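Local coordinates for nucleoside kinase (Methanococcus jannaschii, PDB 2C4E), which phosphorylates a wide range of nucleosides, most actively inosine, guanosine and cytidine, to their monophosphates, with ATP as the best phosphate donor and magnesium or manganese as cofactor, at residues V11-L16 and I136-P141; N58-S63 and P127-E132; K150-N155 and I177-F182. One frame throughout, in Å; residues are numbered along the deposited sequence.

Interaction 1 of 3, residues V11-L16 and I136-P141; sequences VGHTAL and IATGDP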
loop_
_atom_site.group_PDB
_atom_site.type_symbol
_atom_site.label_atom_id
_atom_site.label_comp_id
_atom_site.label_asym_id
_atom_site.label_seq_id
_atom_site.Cartn_x
_atom_site.Cartn_y
_atom_site.Cartn_z
ATOM N N VAL A 11 20.770 0.393 14.556
ATOM C CA VAL A 11 19.785 1.388 14.915
ATOM C C VAL A 11 19.103 1.841 13.630
ATOM O O VAL A 11 19.749 2.135 12.616
ATOM C CB VAL A 11 20.447 2.622 15.585
ATOM C CG1 VAL A 11 19.425 3.703 15.861
ATOM C CG2 VAL A 11 21.178 2.220 16.862
ATOM N N GLY A 12 17.788 1.869 13.658
ATOM C CA GLY A 12 17.031 2.392 12.543
ATOM C C GLY A 12 15.831 1.528 12.222
ATOM O O GLY A 12 15.326 0.783 13.060
ATOM N N HIS A 13 15.398 1.612 10.982
ATOM C CA HIS A 13 14.146 0.991 10.576
ATOM C C HIS A 13 14.138 -0.526 10.654
ATOM O O HIS A 13 15.031 -1.195 10.142
ATOM C CB HIS A 13 13.812 1.409 9.155
ATOM C CG HIS A 13 13.409 2.842 9.035
ATOM N ND1 HIS A 13 12.546 3.449 9.924
ATOM C CD2 HIS A 13 13.728 3.782 8.117
ATOM C CE1 HIS A 13 12.367 4.710 9.565
ATOM N NE2 HIS A 13 13.076 4.937 8.475
ATOM N N THR A 14 13.083 -1.025 11.291
ATOM C CA THR A 14 12.565 -2.354 11.096
ATOM C C THR A 14 11.203 -2.195 10.414
ATOM O O THR A 14 10.325 -1.521 10.936
ATOM C CB THR A 14 12.439 -3.049 12.457
ATOM O OG1 THR A 14 13.751 -3.303 12.983
ATOM C CG2 THR A 14 11.803 -4.410 12.304
ATOM N N ALA A 15 11.046 -2.786 9.233
ATOM C CA ALA A 15 9.868 -2.539 8.397
ATOM C C ALA A 15 9.396 -3.771 7.651
ATOM O O ALA A 15 10.155 -4.705 7.454
ATOM C CB ALA A 15 10.162 -1.436 7.395
ATOM N N LEU A 16 8.134 -3.750 7.229
ATOM C CA LEU A 16 7.587 -4.777 6.348
ATOM C C LEU A 16 7.519 -4.211 4.935
ATOM O O LEU A 16 6.924 -3.161 4.732
ATOM C CB LEU A 16 6.191 -5.176 6.819
ATOM C CG LEU A 16 6.180 -5.755 8.237
ATOM C CD1 LEU A 16 4.801 -5.605 8.869
ATOM C CD2 LEU A 16 6.625 -7.209 8.190
ATOM N N ILE A 136 24.369 2.774 12.422
ATOM C CA ILE A 136 23.267 3.708 12.327
ATOM C C ILE A 136 22.832 3.756 10.877
ATOM O O ILE A 136 23.516 4.301 10.022
ATOM C CB ILE A 136 23.695 5.088 12.800
ATOM C CG1 ILE A 136 24.088 4.993 14.270
ATOM C CG2 ILE A 136 22.533 6.084 12.596
ATOM C CD1 ILE A 136 24.753 6.240 14.840
ATOM N N ALA A 137 21.683 3.154 10.627
ATOM C CA ALA A 137 21.114 3.082 9.309
ATOM C C ALA A 137 20.000 4.103 9.180
ATOM O O ALA A 137 19.849 4.986 10.026
ATOM C CB ALA A 137 20.610 1.669 9.057
ATOM N N THR A 138 19.234 4.031 8.109
ATOM C CA THR A 138 18.173 5.008 7.923
ATOM C C THR A 138 17.157 4.908 9.059
ATOM O O THR A 138 16.915 3.851 9.619
ATOM C CB THR A 138 17.466 4.863 6.569
ATOM O OG1 THR A 138 17.153 3.488 6.344
ATOM C CG2 THR A 138 18.399 5.261 5.435
ATOM N N GLY A 139 16.578 6.032 9.397
ATOM C CA GLY A 139 15.703 6.114 10.544
ATOM C C GLY A 139 15.286 7.543 10.759
ATOM O O GLY A 139 14.797 8.202 9.828
ATOM N N ASP A 140 15.401 8.002 11.996
ATOM C CA ASP A 140 15.102 9.377 12.347
ATOM C C ASP A 140 16.445 10.081 12.501
ATOM O O ASP A 140 17.240 9.713 13.374
ATOM C CB ASP A 140 14.323 9.423 13.652
ATOM C CG ASP A 140 14.021 10.823 14.092
ATOM O OD1 ASP A 140 12.929 11.349 13.772
ATOM O OD2 ASP A 140 14.824 11.480 14.786
ATOM N N PRO A 141 16.746 11.036 11.629
ATOM C CA PRO A 141 18.067 11.684 11.673
ATOM C C PRO A 141 18.428 12.308 13.021
ATOM O O PRO A 141 19.589 12.202 13.431
ATOM C CB PRO A 141 17.959 12.740 10.570
ATOM C CG PRO A 141 17.021 12.079 9.571
ATOM C CD PRO A 141 15.960 11.502 10.473
HETATM O O HOH W 1 14.001 7.614 7.425
#
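H13 lays its imidazole over the backbone of G139 where two parallel strands of the ribokinase fold, 7-11 and 131-136, run out at their C-terminal ends. The evidence for a CH-pi contact is direct: G139 CA stands 3.8 Å from the ring centroid and 20° off the ring normal. H13 CG is anti to the carbonyl carbon, beside the backbone N (chi1 -71°), which sets it 3.7 Å from T138 O. NE2 is the ring atom closest to G139 CA, at 3.5 Å, while CD2 comes 3.5 Å from T138 O, which is oblique to the ring. One water sits 3.0 Å from H13 NE2 and donates to G139 O at 2.6 Å. An alanine here would probably uncover G139 CA and deprive this bridging water of its imidazole partner. Substrate-binding residues lie beside the imidazole: F113, whose ring meets it with planes at about 55°, and G43. Two backbone bonds set the register: A137 N to V11 O, at 3.0 Å, and H13 N to T138 O. Between them G12 CA approaches T138 O to 3.3 Å, a CA-H...O contact, and a side chain at G12 would run into that oxygen.

Interaction 2 of 3, residues N58-S63 and P127-E132; sequences NSELLS and PNFNTE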
loop_
_atom_site.group_PDB
_atom_site.type_symbol
_atom_site.label_atom_id
_atom_site.label_comp_id
_atom_site.label_asym_id
_atom_site.label_seq_id
_atom_site.Cartn_x
_atom_site.Cartn_y
_atom_site.Cartn_z
ATOM N N ASN A 58 26.857 -11.684 16.972
ATOM C CA ASN A 58 25.670 -11.388 17.748
ATOM C C ASN A 58 25.262 -9.969 17.456
ATOM O O ASN A 58 26.101 -9.087 17.443
ATOM C CB ASN A 58 25.933 -11.588 19.240
ATOM C CG ASN A 58 26.133 -13.046 19.597
ATOM O OD1 ASN A 58 25.388 -13.912 19.145
ATOM N ND2 ASN A 58 27.152 -13.327 20.392
ATOM N N SER A 59 23.997 -9.759 17.131
ATOM C CA SER A 59 23.506 -8.421 16.876
ATOM C C SER A 59 22.341 -8.104 17.787
ATOM O O SER A 59 21.683 -8.984 18.343
ATOM C CB SER A 59 23.107 -8.235 15.408
ATOM O OG SER A 59 22.067 -9.112 15.033
ATOM N N GLU A 60 22.116 -6.817 17.957
ATOM C CA GLU A 60 20.972 -6.326 18.688
ATOM C C GLU A 60 20.359 -5.219 17.856
ATOM O O GLU A 60 21.047 -4.557 17.094
ATOM C CB GLU A 60 21.365 -5.836 20.088
ATOM C CG GLU A 60 22.310 -4.645 20.168
ATOM C CD GLU A 60 22.563 -4.196 21.612
ATOM O OE1 GLU A 60 22.294 -4.979 22.540
ATOM O OE2 GLU A 60 23.039 -3.053 21.827
ATOM N N LEU A 61 19.066 -5.022 18.014
ATOM C CA LEU A 61 18.314 -4.102 17.193
ATOM C C LEU A 61 17.635 -3.045 18.039
ATOM O O LEU A 61 17.046 -3.360 19.091
ATOM C CB LEU A 61 17.289 -4.918 16.410
ATOM C CG LEU A 61 16.507 -4.333 15.233
ATOM C CD1 LEU A 61 17.395 -3.869 14.116
ATOM C CD2 LEU A 61 15.563 -5.416 14.733
ATOM N N LEU A 62 17.730 -1.791 17.605
ATOM C CA LEU A 62 17.014 -0.685 18.229
ATOM C C LEU A 62 16.165 -0.040 17.138
ATOM O O LEU A 62 16.700 0.602 16.236
ATOM C CB LEU A 62 17.975 0.340 18.840
ATOM C CG LEU A 62 17.329 1.326 19.823
ATOM C CD1 LEU A 62 18.421 2.068 20.568
ATOM C CD2 LEU A 62 16.394 2.313 19.125
ATOM N N SER A 63 14.850 -0.248 17.227
ATOM C CA SER A 63 13.879 0.297 16.288
ATOM C C SER A 63 12.583 0.621 17.015
ATOM O O SER A 63 12.322 0.085 18.090
ATOM C CB SER A 63 13.532 -0.719 15.191
ATOM O OG SER A 63 14.679 -1.256 14.569
ATOM N N PRO A 127 19.938 4.598 24.616
ATOM C CA PRO A 127 20.562 4.048 25.818
ATOM C C PRO A 127 22.064 4.048 25.651
ATOM O O PRO A 127 22.549 4.332 24.557
ATOM C CB PRO A 127 20.030 2.616 25.848
ATOM C CG PRO A 127 19.869 2.261 24.439
ATOM C CD PRO A 127 19.458 3.532 23.723
ATOM N N ASN A 128 22.798 3.748 26.722
ATOM C CA ASN A 128 24.192 3.390 26.571
ATOM C C ASN A 128 24.258 2.076 25.783
ATOM O O ASN A 128 23.400 1.196 25.922
ATOM C CB ASN A 128 24.899 3.264 27.924
ATOM C CG ASN A 128 25.051 4.607 28.632
ATOM O OD1 ASN A 128 24.494 4.820 29.713
ATOM N ND2 ASN A 128 25.799 5.525 28.014
ATOM N N PHE A 129 25.251 1.982 24.919
ATOM C CA PHE A 129 25.500 0.801 24.133
ATOM C C PHE A 129 26.743 0.142 24.681
ATOM O O PHE A 129 27.721 0.821 25.003
ATOM C CB PHE A 129 25.739 1.205 22.673
ATOM C CG PHE A 129 24.577 1.931 22.042
ATOM C CD1 PHE A 129 23.446 1.241 21.682
ATOM C CD2 PHE A 129 24.619 3.295 21.821
ATOM C CE1 PHE A 129 22.378 1.895 21.095
ATOM C CE2 PHE A 129 23.537 3.936 21.238
ATOM C CZ PHE A 129 22.437 3.219 20.871
ATOM N N ASN A 130 26.712 -1.181 24.796
ATOM C CA ASN A 130 27.857 -1.923 25.279
ATOM C C ASN A 130 28.488 -2.775 24.197
ATOM O O ASN A 130 29.281 -3.674 24.493
ATOM C CB ASN A 130 27.437 -2.811 26.466
ATOM C CG ASN A 130 26.928 -2.003 27.640
ATOM O OD1 ASN A 130 25.954 -2.398 28.311
ATOM N ND2 ASN A 130 27.585 -0.877 27.920
ATOM N N THR A 131 28.155 -2.475 22.948
ATOM C CA THR A 131 28.634 -3.234 21.804
ATOM C C THR A 131 29.913 -2.656 21.197
ATOM O O THR A 131 30.252 -1.505 21.412
ATOM C CB THR A 131 27.534 -3.262 20.728
ATOM O OG1 THR A 131 26.980 -1.944 20.565
ATOM C CG2 THR A 131 26.374 -4.136 21.185
ATOM N N GLU A 132 30.623 -3.470 20.424
ATOM C CA GLU A 132 31.835 -3.003 19.757
ATOM C C GLU A 132 31.538 -1.965 18.688
ATOM O O GLU A 132 32.324 -1.054 18.504
ATOM C CB GLU A 132 32.599 -4.163 19.138
ATOM C CG GLU A 132 33.435 -4.876 20.187
ATOM C CD GLU A 132 34.092 -6.141 19.713
ATOM O OE1 GLU A 132 34.290 -6.307 18.491
ATOM O OE2 GLU A 132 34.439 -6.953 20.602
HETATM O O HOH W 2 24.445 -2.730 24.113
#
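L62 and P127 meet tip to tip, with L62 CD1 3.6 Å from P127 CD. The same methyl also reaches F129, 4.0 Å from L62 CD1 to F129 CE1, and it lies at the edge of the ring, near its plane; the leucine and phenylalanine side chains cross at about a right angle. Two residues earlier, E60 and T131 also approach tip to tip, and E60 OE2 stands 3.6 Å from T131 CG2. This is a packing contact, as the partner atom is a methyl carbon. E60 CG lies between the backbone N and the carbonyl carbon (chi1 64°), and the chain, extended beyond CG, brings the carboxylate to T131. E60 and L62 both point toward 127-132, as alternate residues of one strand do.

No hydrogen bond joins the two segments directly; one water does so, donating to E60 OE2 at 2.7 Å and accepting from N130 N at 2.8 Å. E60 and T131 sit on next-but-one strands of the central sheet of the ribokinase fold, with 7-11 between; P127 and F129 belong to the loop leading into 131-136, and L62 CA and P127 CA are 9.6 Å apart.

The intervening strand supplies the second shell. T9 OG1 hydrogen-bonds both E60 OE2 and T131 OG1, and the T9 side chain also touches F129. With the water, OE2 therefore has two hydrogen-bond partners within a buried contact. P127 O lies 3.5 Å above one face of the F129 ring, offset toward the rim, while F143 of helix 141-151 packs on L62.

Interaction 3 of 3, residues K150-N155 and I177-F182; sequences KAYGNN and IEHTNF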
loop_
_atom_site.group_PDB
_atom_site.type_symbol
_atom_site.label_atom_id
_atom_site.label_comp_id
_atom_site.label_asym_id
_atom_site.label_seq_id
_atom_site.Cartn_x
_atom_site.Cartn_y
_atom_site.Cartn_z
ATOM N N LYS A 150 26.396 9.997 21.357
ATOM C CA LYS A 150 26.530 9.224 22.591
ATOM C C LYS A 150 27.550 8.088 22.498
ATOM O O LYS A 150 28.310 7.831 23.453
ATOM C CB LYS A 150 25.175 8.647 23.001
ATOM C CG LYS A 150 25.114 8.160 24.456
ATOM C CD LYS A 150 23.711 7.700 24.803
ATOM C CE LYS A 150 23.626 7.186 26.222
ATOM N NZ LYS A 150 23.833 8.250 27.233
ATOM N N ALA A 151 27.577 7.417 21.355
ATOM C CA ALA A 151 28.424 6.244 21.157
ATOM C C ALA A 151 29.858 6.620 20.823
ATOM O O ALA A 151 30.803 5.957 21.241
ATOM C CB ALA A 151 27.851 5.367 20.069
ATOM N N TYR A 152 30.056 7.694 20.075
ATOM C CA TYR A 152 31.402 7.989 19.595
ATOM C C TYR A 152 32.381 8.172 20.763
ATOM O O TYR A 152 32.110 8.860 21.743
ATOM C CB TYR A 152 31.378 9.228 18.705
ATOM C CG TYR A 152 32.648 9.509 17.945
ATOM C CD1 TYR A 152 33.000 8.760 16.823
ATOM C CD2 TYR A 152 33.511 10.519 18.362
ATOM C CE1 TYR A 152 34.183 9.034 16.113
ATOM C CE2 TYR A 152 34.682 10.791 17.665
ATOM C CZ TYR A 152 35.006 10.031 16.543
ATOM O OH TYR A 152 36.163 10.326 15.854
ATOM N N GLY A 153 33.526 7.526 20.640
ATOM C CA GLY A 153 34.545 7.570 21.662
ATOM C C GLY A 153 34.365 6.488 22.694
ATOM O O GLY A 153 35.161 6.397 23.615
ATOM N N ASN A 154 33.337 5.657 22.523
ATOM C CA ASN A 154 33.069 4.529 23.402
ATOM C C ASN A 154 32.943 3.316 22.476
ATOM O O ASN A 154 33.834 2.472 22.438
ATOM C CB ASN A 154 31.799 4.780 24.221
ATOM C CG ASN A 154 31.428 3.612 25.136
ATOM O OD1 ASN A 154 30.337 3.587 25.721
ATOM N ND2 ASN A 154 32.329 2.662 25.275
ATOM N N ASN A 155 31.863 3.257 21.716
ATOM C CA ASN A 155 31.671 2.247 20.678
ATOM C C ASN A 155 32.158 2.789 19.353
ATOM O O ASN A 155 32.117 3.997 19.119
ATOM C CB ASN A 155 30.184 1.910 20.524
ATOM C CG ASN A 155 29.454 2.002 21.818
ATOM O OD1 ASN A 155 28.974 3.076 22.205
ATOM N ND2 ASN A 155 29.413 0.886 22.544
ATOM N N ILE A 177 29.073 13.059 10.820
ATOM C CA ILE A 177 30.310 12.532 10.256
ATOM C C ILE A 177 31.478 12.719 11.227
ATOM O O ILE A 177 32.372 11.886 11.279
ATOM C CB ILE A 177 30.615 13.166 8.870
ATOM C CG1 ILE A 177 29.656 12.597 7.846
ATOM C CG2 ILE A 177 32.072 12.940 8.456
ATOM C CD1 ILE A 177 29.810 13.234 6.444
ATOM N N GLU A 178 31.436 13.789 12.025
ATOM C CA GLU A 178 32.504 14.066 12.958
ATOM C C GLU A 178 32.420 13.061 14.117
ATOM O O GLU A 178 33.374 12.908 14.865
ATOM C CB GLU A 178 32.514 15.546 13.391
ATOM C CG GLU A 178 32.991 16.399 12.206
ATOM C CD GLU A 178 33.286 17.844 12.502
ATOM O OE1 GLU A 178 32.569 18.445 13.330
ATOM O OE2 GLU A 178 34.225 18.378 11.857
ATOM N N HIS A 179 31.288 12.370 14.216
ATOM C CA HIS A 179 31.081 11.306 15.219
ATOM C C HIS A 179 30.931 9.934 14.580
ATOM O O HIS A 179 30.253 9.052 15.119
ATOM C CB HIS A 179 29.857 11.634 16.044
ATOM C CG HIS A 179 29.976 12.925 16.781
ATOM N ND1 HIS A 179 30.338 13.003 18.108
ATOM C CD2 HIS A 179 29.809 14.199 16.360
ATOM C CE1 HIS A 179 30.382 14.275 18.469
ATOM N NE2 HIS A 179 30.055 15.020 17.429
ATOM N N THR A 180 31.579 9.754 13.427
ATOM C CA THR A 180 31.524 8.494 12.696
ATOM C C THR A 180 32.923 7.918 12.528
ATOM O O THR A 180 33.844 8.645 12.205
ATOM C CB THR A 180 30.909 8.705 11.303
ATOM O OG1 THR A 180 29.534 9.071 11.429
ATOM C CG2 THR A 180 30.841 7.388 10.555
ATOM N N ASN A 181 33.068 6.620 12.771
ATOM C CA ASN A 181 34.304 5.888 12.467
ATOM C C ASN A 181 34.286 5.275 11.065
ATOM O O ASN A 181 35.235 5.467 10.321
ATOM C CB ASN A 181 34.590 4.813 13.517
ATOM C CG ASN A 181 34.841 5.404 14.875
ATOM O OD1 ASN A 181 35.972 5.888 15.201
ATOM N ND2 ASN A 181 33.803 5.435 15.675
ATOM N N PHE A 182 33.224 4.555 10.707
ATOM C CA PHE A 182 33.073 3.977 9.371
ATOM C C PHE A 182 31.908 4.666 8.707
ATOM O O PHE A 182 30.783 4.583 9.199
ATOM C CB PHE A 182 32.724 2.485 9.383
ATOM C CG PHE A 182 33.618 1.617 10.230
ATOM C CD1 PHE A 182 33.258 1.320 11.538
ATOM C CD2 PHE A 182 34.764 1.057 9.718
ATOM C CE1 PHE A 182 34.053 0.497 12.321
ATOM C CE2 PHE A 182 35.571 0.208 10.501
ATOM C CZ PHE A 182 35.211 -0.057 11.793
HETATM O O HOH W 3 36.421 8.946 13.555
#
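The turns that lead from helices 141-151 and 170-178 into the next parallel strands of the central sheet, 156-159 and 182-186, meet here, an element of the Rossmann-like alpha/beta core of the ribokinase fold. Y152, the first residue past its helix to leave helical backbone angles, makes the largest share of the contact. Its CG is anti to the backbone N (chi1 -170°), and the ring lies against the backbone of 178-179. H179 CA sits 3.8 Å from the ring centroid and 20° off its normal, which satisfies the geometry of a CH-pi contact. E178 O lies above the same face, 3.6 Å from the ring plane and offset toward the rim. Y152 CD1 also comes to 3.2 Å from H179 O.

The imidazole of H179 crosses the tyrosine side chain at about a right angle. Its edge is turned to Y152 CB, in plane, and the two rings stand obliquely, with centroids 5.5 Å apart and planes at 73°. N181 approaches the tyrosine ring as well.

No hydrogen bond runs directly between the segments. A water in the plane of the Y152 ring instead joins the hydroxyl to the other backbone: it lies 2.7 Å from Y152 OH and donates to T180 O at 2.9 Å. A bound magnesium ion lies about 4 Å from the Y152 side chain.

Before strand 156-159 begins, A151 O takes bonds from both N154 N and N155 N. H179 packs on A148 and K149 of helix 141-151, and backbone hydrogen bonds of N181 and F182 with V157 set strand 182-186 beside 156-159.

How the interactions relate
From the N terminus, strand 7-11 leads into 11-16, whose partner 136-141 comes 120 residues later, so interaction 1 closes the longest loop. Interaction 2, between 58-63 and 127-132, closes a shorter one lying wholly within it. Interaction 3 opens only after both are shut, at the end of helix 141-151, and closes at the end of helix 170-178. S63 joins the first two, its OG hydrogen-bonded to G12 O and T14 OG1; N155 ND2 joins the last two through T131 O and F129 O. Interactions 1 and 3 do not touch. Together the three span the central sheet from edge strand 58-62 to strand 182-186.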